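Local atomic coordinates of putative transcriptional regulator MarR (Geobacillus stearothermophilus, PDB entry 2RDP), a protein that probably binds DNA as a dimeric transcriptional regulator of the MarR family, through a winged helix-turn-helix domain in each subunit. Residues L48-V59 and R99-I110. Residues are numbered along the deposited sequence; the frame is centred on the assembly and turned at random.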
ATOM      1  N   LEU A  48      13.241  -8.127  -4.282  1.00 54.26           N
ATOM      2  CA  LEU A  48      13.279  -9.377  -5.047  1.00 55.78           C
ATOM      3  C   LEU A  48      12.330  -9.401  -6.247  1.00 56.98           C
ATOM      4  O   LEU A  48      12.705  -9.837  -7.334  1.00 58.11           O
ATOM      5  CB  LEU A  48      13.008 -10.572  -4.136  1.00 55.58           C
ATOM      6  CG  LEU A  48      14.048 -10.910  -3.051  1.00 56.06           C
ATOM      7  CD1 LEU A  48      13.498 -11.937  -2.090  1.00 54.35           C
ATOM      8  CD2 LEU A  48      15.339 -11.385  -3.652  1.00 51.63           C
ATOM      9  N   GLN A  49      11.101  -8.959  -6.039  1.00 58.14           N
ATOM     10  CA  GLN A  49      10.143  -8.816  -7.116  1.00 59.96           C
ATOM     11  C   GLN A  49      10.639  -7.857  -8.231  1.00 59.09           C
ATOM     12  O   GLN A  49      10.399  -8.113  -9.391  1.00 58.96           O
ATOM     13  CB  GLN A  49       8.792  -8.397  -6.516  1.00 61.76           C
ATOM     14  CG  GLN A  49       7.814  -7.706  -7.487  1.00 69.31           C
ATOM     15  CD  GLN A  49       7.758  -6.160  -7.378  1.00 74.61           C
ATOM     16  OE1 GLN A  49       7.864  -5.595  -6.280  1.00 76.05           O
ATOM     17  NE2 GLN A  49       7.562  -5.484  -8.537  1.00 74.92           N
ATOM     18  N   TRP A  50      11.338  -6.769  -7.882  1.00 58.20           N
ATOM     19  CA  TRP A  50      11.920  -5.864  -8.892  1.00 57.21           C
ATOM     20  C   TRP A  50      12.995  -6.568  -9.718  1.00 57.35           C
ATOM     21  O   TRP A  50      13.061  -6.401 -10.924  1.00 57.91           O
ATOM     22  CB  TRP A  50      12.506  -4.578  -8.262  1.00 56.45           C
ATOM     23  CG  TRP A  50      11.499  -3.520  -7.996  1.00 54.57           C
ATOM     24  CD1 TRP A  50      11.171  -2.974  -6.780  1.00 54.65           C
ATOM     25  CD2 TRP A  50      10.649  -2.891  -8.956  1.00 55.05           C
ATOM     26  NE1 TRP A  50      10.178  -2.047  -6.923  1.00 51.60           N
ATOM     27  CE2 TRP A  50       9.832  -1.972  -8.248  1.00 55.01           C
ATOM     28  CE3 TRP A  50      10.490  -3.012 -10.353  1.00 54.88           C
ATOM     29  CZ2 TRP A  50       8.859  -1.177  -8.892  1.00 55.92           C
ATOM     30  CZ3 TRP A  50       9.535  -2.213 -10.993  1.00 56.04           C
ATOM     31  CH2 TRP A  50       8.739  -1.300 -10.260  1.00 55.84           C
ATOM     32  N   LEU A  51      13.835  -7.354  -9.062  1.00 57.45           N
ATOM     33  CA  LEU A  51      14.862  -8.123  -9.744  1.00 58.12           C
ATOM     34  C   LEU A  51      14.271  -9.220 -10.634  1.00 59.26           C
ATOM     35  O   LEU A  51      14.774  -9.478 -11.730  1.00 59.08           O
ATOM     36  CB  LEU A  51      15.817  -8.739  -8.720  1.00 58.07           C
ATOM     37  CG  LEU A  51      16.731  -7.765  -7.966  1.00 56.61           C
ATOM     38  CD1 LEU A  51      17.344  -8.464  -6.779  1.00 54.49           C
ATOM     39  CD2 LEU A  51      17.788  -7.202  -8.888  1.00 55.11           C
ATOM     40  N   LEU A  52      13.221  -9.881 -10.151  1.00 60.18           N
ATOM     41  CA  LEU A  52      12.512 -10.874 -10.952  1.00 61.33           C
ATOM     42  C   LEU A  52      11.928 -10.215 -12.211  1.00 62.34           C
ATOM     43  O   LEU A  52      12.108 -10.718 -13.321  1.00 62.80           O
ATOM     44  CB  LEU A  52      11.398 -11.559 -10.136  1.00 60.92           C
ATOM     45  CG  LEU A  52      10.583 -12.712 -10.759  1.00 60.33           C
ATOM     46  CD1 LEU A  52      11.418 -13.955 -10.891  1.00 59.86           C
ATOM     47  CD2 LEU A  52       9.311 -13.000  -9.949  1.00 59.46           C
ATOM     48  N   GLU A  53      11.292  -9.065 -12.026  0.50 62.60           N
ATOM     49  CA  GLU A  53      10.571  -8.397 -13.100  0.50 63.09           C
ATOM     50  C   GLU A  53      11.460  -7.598 -14.070  0.50 63.22           C
ATOM     51  O   GLU A  53      11.132  -7.476 -15.255  0.50 63.43           O
ATOM     52  CB  GLU A  53       9.435  -7.556 -12.505  0.50 62.94           C
ATOM     53  CG  GLU A  53       8.282  -8.430 -11.967  0.50 63.08           C
ATOM     54  CD  GLU A  53       7.347  -7.681 -11.047  0.50 63.50           C
ATOM     55  OE1 GLU A  53       7.566  -6.465 -10.842  0.50 64.95           O
ATOM     56  OE2 GLU A  53       6.396  -8.304 -10.519  0.50 63.79           O
ATOM     57  N   GLU A  54      12.590  -7.094 -13.577  1.00 63.22           N
ATOM     58  CA  GLU A  54      13.502  -6.275 -14.385  1.00 62.90           C
ATOM     59  C   GLU A  54      14.834  -6.886 -14.765  1.00 61.50           C
ATOM     60  O   GLU A  54      15.497  -6.355 -15.643  1.00 62.39           O
ATOM     61  CB  GLU A  54      13.759  -4.944 -13.660  1.00 63.53           C
ATOM     62  CG  GLU A  54      12.497  -4.157 -13.374  1.00 66.23           C
ATOM     63  CD  GLU A  54      11.907  -3.551 -14.626  1.00 70.67           C
ATOM     64  OE1 GLU A  54      12.640  -2.833 -15.343  1.00 73.42           O
ATOM     65  OE2 GLU A  54      10.709  -3.794 -14.894  1.00 74.70           O
ATOM     66  N   GLY A  55      15.238  -7.979 -14.116  1.00 60.17           N
ATOM     67  CA  GLY A  55      16.593  -8.547 -14.277  1.00 58.35           C
ATOM     68  C   GLY A  55      17.612  -7.884 -13.354  1.00 57.19           C
ATOM     69  O   GLY A  55      17.219  -7.184 -12.420  1.00 58.10           O
ATOM     70  N   ASP A  56      18.905  -8.065 -13.619  1.00 55.77           N
ATOM     71  CA  ASP A  56      19.973  -7.445 -12.814  1.00 54.69           C
ATOM     72  C   ASP A  56      19.807  -5.927 -12.704  1.00 53.62           C
ATOM     73  O   ASP A  56      19.549  -5.272 -13.702  1.00 54.11           O
ATOM     74  CB  ASP A  56      21.347  -7.757 -13.395  1.00 55.08           C
ATOM     75  CG  ASP A  56      21.678  -9.257 -13.417  1.00 57.00           C
ATOM     76  OD1 ASP A  56      22.804  -9.596 -13.895  1.00 56.52           O
ATOM     77  OD2 ASP A  56      20.836 -10.085 -12.960  1.00 59.10           O
ATOM     78  N   LEU A  57      19.916  -5.381 -11.495  1.00 52.23           N
ATOM     79  CA  LEU A  57      19.779  -3.924 -11.252  1.00 51.34           C
ATOM     80  C   LEU A  57      20.942  -3.442 -10.431  1.00 50.94           C
ATOM     81  O   LEU A  57      21.401  -4.156  -9.558  1.00 51.29           O
ATOM     82  CB  LEU A  57      18.493  -3.595 -10.485  1.00 51.20           C
ATOM     83  CG  LEU A  57      17.125  -3.879 -11.130  1.00 50.01           C
ATOM     84  CD1 LEU A  57      16.044  -3.517 -10.161  1.00 50.44           C
ATOM     85  CD2 LEU A  57      16.931  -3.122 -12.458  1.00 49.35           C
ATOM     86  N   THR A  58      21.438  -2.242 -10.705  1.00 50.52           N
ATOM     87  CA  THR A  58      22.405  -1.630  -9.804  1.00 50.14           C
ATOM     88  C   THR A  58      21.657  -1.192  -8.550  1.00 50.30           C
ATOM     89  O   THR A  58      20.437  -1.162  -8.537  1.00 50.75           O
ATOM     90  CB  THR A  58      23.126  -0.428 -10.452  1.00 49.98           C
ATOM     91  OG1 THR A  58      22.194   0.630 -10.653  1.00 50.80           O
ATOM     92  CG2 THR A  58      23.752  -0.805 -11.810  1.00 48.68           C
ATOM     93  N   VAL A  59      22.373  -0.872  -7.486  1.00 50.61           N
ATOM     94  CA  VAL A  59      21.740  -0.381  -6.261  1.00 50.94           C
ATOM     95  C   VAL A  59      21.079   0.969  -6.557  1.00 50.73           C
ATOM     96  O   VAL A  59      20.018   1.279  -6.034  1.00 50.99           O
ATOM     97  CB  VAL A  59      22.779  -0.234  -5.089  1.00 51.23           C
ATOM     98  CG1 VAL A  59      22.169   0.474  -3.911  1.00 53.45           C
ATOM     99  CG2 VAL A  59      23.326  -1.585  -4.637  1.00 51.46           C
ATOM    100  N   ARG A  99      26.046  -4.953 -10.358  1.00 50.82           N
ATOM    101  CA  ARG A  99      24.606  -5.151 -10.360  1.00 50.80           C
ATOM    102  C   ARG A  99      24.208  -6.223  -9.356  1.00 50.73           C
ATOM    103  O   ARG A  99      25.001  -7.099  -9.033  1.00 50.80           O
ATOM    104  CB  ARG A  99      24.110  -5.539 -11.751  1.00 50.82           C
ATOM    105  CG  ARG A  99      24.229  -4.439 -12.758  1.00 51.67           C
ATOM    106  CD  ARG A  99      23.620  -4.809 -14.094  1.00 53.32           C
ATOM    107  NE  ARG A  99      23.842  -3.724 -15.047  1.00 53.73           N
ATOM    108  CZ  ARG A  99      24.919  -3.620 -15.828  1.00 55.70           C
ATOM    109  NH1 ARG A  99      25.881  -4.545 -15.794  1.00 53.45           N
ATOM    110  NH2 ARG A  99      25.036  -2.588 -16.653  1.00 55.04           N
ATOM    111  N   ILE A 100      22.968  -6.144  -8.884  1.00 51.00           N
ATOM    112  CA  ILE A 100      22.395  -7.127  -8.005  1.00 51.12           C
ATOM    113  C   ILE A 100      21.697  -8.139  -8.891  1.00 52.34           C
ATOM    114  O   ILE A 100      20.935  -7.776  -9.784  1.00 53.14           O
ATOM    115  CB  ILE A 100      21.374  -6.495  -7.008  1.00 51.31           C
ATOM    116  CG1 ILE A 100      21.942  -5.229  -6.342  1.00 49.58           C
ATOM    117  CG2 ILE A 100      20.938  -7.502  -5.962  1.00 49.46           C
ATOM    118  CD1 ILE A 100      23.425  -5.346  -5.918  1.00 50.46           C
ATOM    119  N   ARG A 101      21.978  -9.414  -8.652  1.00 52.78           N
ATOM    120  CA  ARG A 101      21.360 -10.495  -9.394  1.00 52.89           C
ATOM    121  C   ARG A 101      20.622 -11.433  -8.453  1.00 53.16           C
ATOM    122  O   ARG A 101      21.192 -11.928  -7.469  1.00 53.10           O
ATOM    123  CB  ARG A 101      22.424 -11.283 -10.146  1.00 52.59           C
ATOM    124  CG  ARG A 101      21.997 -12.675 -10.549  1.00 53.81           C
ATOM    125  CD  ARG A 101      23.103 -13.352 -11.333  1.00 55.50           C
ATOM    126  NE  ARG A 101      23.463 -12.542 -12.495  1.00 55.87           N
ATOM    127  CZ  ARG A 101      24.488 -12.791 -13.306  1.00 56.62           C
ATOM    128  NH1 ARG A 101      25.271 -13.853 -13.103  1.00 55.67           N
ATOM    129  NH2 ARG A 101      24.726 -11.974 -14.330  1.00 56.09           N
ATOM    130  N   LEU A 102      19.365 -11.691  -8.792  1.00 52.91           N
ATOM    131  CA  LEU A 102      18.559 -12.694  -8.145  1.00 53.54           C
ATOM    132  C   LEU A 102      19.194 -14.073  -8.224  1.00 54.00           C
ATOM    133  O   LEU A 102      19.365 -14.632  -9.321  1.00 54.69           O
ATOM    134  CB  LEU A 102      17.182 -12.725  -8.826  1.00 53.64           C
ATOM    135  CG  LEU A 102      16.023 -13.374  -8.076  1.00 53.06           C
ATOM    136  CD1 LEU A 102      15.839 -12.731  -6.692  1.00 48.69           C
ATOM    137  CD2 LEU A 102      14.734 -13.329  -8.930  1.00 50.59           C
ATOM    138  N   LEU A 103      19.540 -14.624  -7.062  1.00 54.26           N
ATOM    139  CA  LEU A 103      19.938 -16.034  -6.965  1.00 54.48           C
ATOM    140  C   LEU A 103      18.731 -16.999  -6.928  1.00 55.15           C
ATOM    141  O   LEU A 103      17.608 -16.603  -6.605  1.00 55.08           O
ATOM    142  CB  LEU A 103      20.836 -16.248  -5.746  1.00 54.11           C
ATOM    143  CG  LEU A 103      22.171 -15.511  -5.825  1.00 53.87           C
ATOM    144  CD1 LEU A 103      23.043 -15.884  -4.642  1.00 52.46           C
ATOM    145  CD2 LEU A 103      22.855 -15.833  -7.142  1.00 53.62           C
ATOM    146  N   GLU A 104      18.977 -18.271  -7.228  1.00 56.44           N
ATOM    147  CA  GLU A 104      17.918 -19.283  -7.277  1.00 57.46           C
ATOM    148  C   GLU A 104      17.134 -19.359  -5.975  1.00 56.87           C
ATOM    149  O   GLU A 104      15.927 -19.557  -6.012  1.00 56.56           O
ATOM    150  CB  GLU A 104      18.483 -20.667  -7.620  1.00 58.08           C
ATOM    151  CG  GLU A 104      17.421 -21.776  -7.752  1.00 62.49           C
ATOM    152  CD  GLU A 104      18.043 -23.141  -8.002  1.00 69.69           C
ATOM    153  OE1 GLU A 104      19.298 -23.239  -8.094  1.00 73.46           O
ATOM    154  OE2 GLU A 104      17.288 -24.134  -8.113  1.00 73.44           O
ATOM    155  N   LYS A 105      17.825 -19.229  -4.841  1.00 56.58           N
ATOM    156  CA  LYS A 105      17.181 -19.258  -3.530  1.00 56.74           C
ATOM    157  C   LYS A 105      16.188 -18.101  -3.373  1.00 57.25           C
ATOM    158  O   LYS A 105      15.074 -18.291  -2.892  1.00 58.01           O
ATOM    159  CB  LYS A 105      18.225 -19.244  -2.404  1.00 56.39           C
ATOM    160  CG  LYS A 105      17.594 -19.096  -1.009  1.00 56.30           C
ATOM    161  CD  LYS A 105      18.719 -18.985   0.098  1.00 54.67           C
ATOM    162  CE  LYS A 105      17.824 -18.981   1.490  1.00 55.46           C
ATOM    163  NZ  LYS A 105      18.922 -18.907   2.574  1.00 57.52           N
ATOM    164  N   GLY A 106      16.586 -16.907  -3.805  1.00 57.38           N
ATOM    165  CA  GLY A 106      15.720 -15.744  -3.752  1.00 56.72           C
ATOM    166  C   GLY A 106      14.531 -15.884  -4.671  1.00 57.10           C
ATOM    167  O   GLY A 106      13.392 -15.625  -4.266  1.00 56.11           O
ATOM    168  N   GLU A 107      14.794 -16.289  -5.910  1.00 57.73           N
ATOM    169  CA  GLU A 107      13.739 -16.478  -6.923  1.00 59.13           C
ATOM    170  C   GLU A 107      12.696 -17.509  -6.512  1.00 58.90           C
ATOM    171  O   GLU A 107      11.516 -17.291  -6.695  1.00 59.01           O
ATOM    172  CB  GLU A 107      14.327 -16.891  -8.275  1.00 59.57           C
ATOM    173  CG  GLU A 107      13.370 -16.642  -9.418  1.00 64.17           C
ATOM    174  CD  GLU A 107      13.749 -17.380 -10.673  1.00 69.92           C
ATOM    175  OE1 GLU A 107      14.621 -18.264 -10.571  1.00 71.86           O
ATOM    176  OE2 GLU A 107      13.157 -17.100 -11.754  1.00 72.99           O
ATOM    177  N   ARG A 108      13.152 -18.619  -5.949  0.70 59.08           N
ATOM    178  CA  ARG A 108      12.266 -19.683  -5.512  0.70 59.53           C
ATOM    179  C   ARG A 108      11.239 -19.133  -4.522  0.70 59.15           C
ATOM    180  O   ARG A 108      10.042 -19.329  -4.716  0.70 59.54           O
ATOM    181  CB  ARG A 108      13.078 -20.842  -4.907  0.70 59.68           C
ATOM    182  CG  ARG A 108      12.871 -22.164  -5.601  0.70 61.92           C
ATOM    183  CD  ARG A 108      13.249 -23.302  -4.686  0.70 65.50           C
ATOM    184  NE  ARG A 108      14.447 -24.014  -5.131  0.70 67.88           N
ATOM    185  CZ  ARG A 108      14.418 -25.173  -5.797  0.70 69.17           C
ATOM    186  NH1 ARG A 108      13.253 -25.745  -6.106  0.70 69.33           N
ATOM    187  NH2 ARG A 108      15.550 -25.764  -6.160  0.70 69.11           N
ATOM    188  N   ILE A 109      11.713 -18.415  -3.499  1.00 58.75           N
ATOM    189  CA  ILE A 109      10.854 -17.786  -2.483  1.00 58.29           C
ATOM    190  C   ILE A 109       9.826 -16.782  -3.042  1.00 58.50           C
ATOM    191  O   ILE A 109       8.640 -16.869  -2.725  1.00 58.57           O
ATOM    192  CB  ILE A 109      11.709 -17.087  -1.382  1.00 58.15           C
ATOM    193  CG1 ILE A 109      12.380 -18.117  -0.487  1.00 56.83           C
ATOM    194  CG2 ILE A 109      10.857 -16.180  -0.494  1.00 56.99           C
ATOM    195  CD1 ILE A 109      13.479 -17.529   0.321  1.00 56.10           C
ATOM    196  N   ILE A 110      10.264 -15.827  -3.855  1.00 58.66           N
ATOM    197  CA  ILE A 110       9.328 -14.851  -4.362  1.00 59.25           C
ATOM    198  C   ILE A 110       8.305 -15.348  -5.322  1.00 59.59           C
ATOM    199  O   ILE A 110       7.206 -14.844  -5.332  1.00 60.12           O
ATOM    200  CB  ILE A 110       9.954 -13.647  -5.023  1.00 59.88           C
ATOM    201  CG1 ILE A 110      10.956 -14.062  -6.084  1.00 58.94           C
ATOM    202  CG2 ILE A 110      10.433 -12.695  -3.970  1.00 62.16           C
ATOM    203  CD1 ILE A 110      11.252 -12.976  -6.987  1.00 62.55           C
TER
HETATM  204  O   HOH W   1      20.885  -3.067 -14.712  1.00 51.96           O
HETATM  205  O   HOH W   2      18.315 -10.670 -11.082  1.00 60.04           O
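Asp56 and Arg101 form a salt bridge in which NH2 of Arg101 gives OD1 of Asp56 a hydrogen bond of 3.1 Å, in the guanidinium plane and on the syn lone pair; NE of Arg101 adds a weak second bond to that oxygen. The arginine chain, bent at chi3 (-57°), brings this edge round to the carboxylate. OD2 of Asp56 instead takes a bond from a water that in turn accepts from the backbone N of Leu102. With an alanine in place of Asp56, the Arg101 guanidinium would probably lose its acidic mate and that water one of its partners. Next along the chain, Leu57 and Ile100 make a single antiparallel hydrogen-bonded pair, with a short, nearly straight bond from Ile100 N to Leu57 O (2.6 Å) and a longer return bond from Leu57 N to Ile100 O (3.1 Å). Leu51 sets CD1 against Ile100 CG2 (3.8 Å). Packing tightens toward the N-terminal end of segment 48-54, where Leu48 CD2 meets Leu102 CD1 at 3.4 Å and Leu48 CB lies 3.3 Å from Ile110 CG2, while Leu52 CB rests on Ile110 CD1. This helix runs almost perpendicular to strand 99-102 (88°). The Leu57–Ile100 bridge ties the turn after helix 42-54 to the two-stranded wing hairpin: Arg99 and Arg101 pair through their backbones with strand 86-90, whose Val86 touches Leu48, Leu51 and Ile100, and Val77 of helix 70-82 also packs on Ile100.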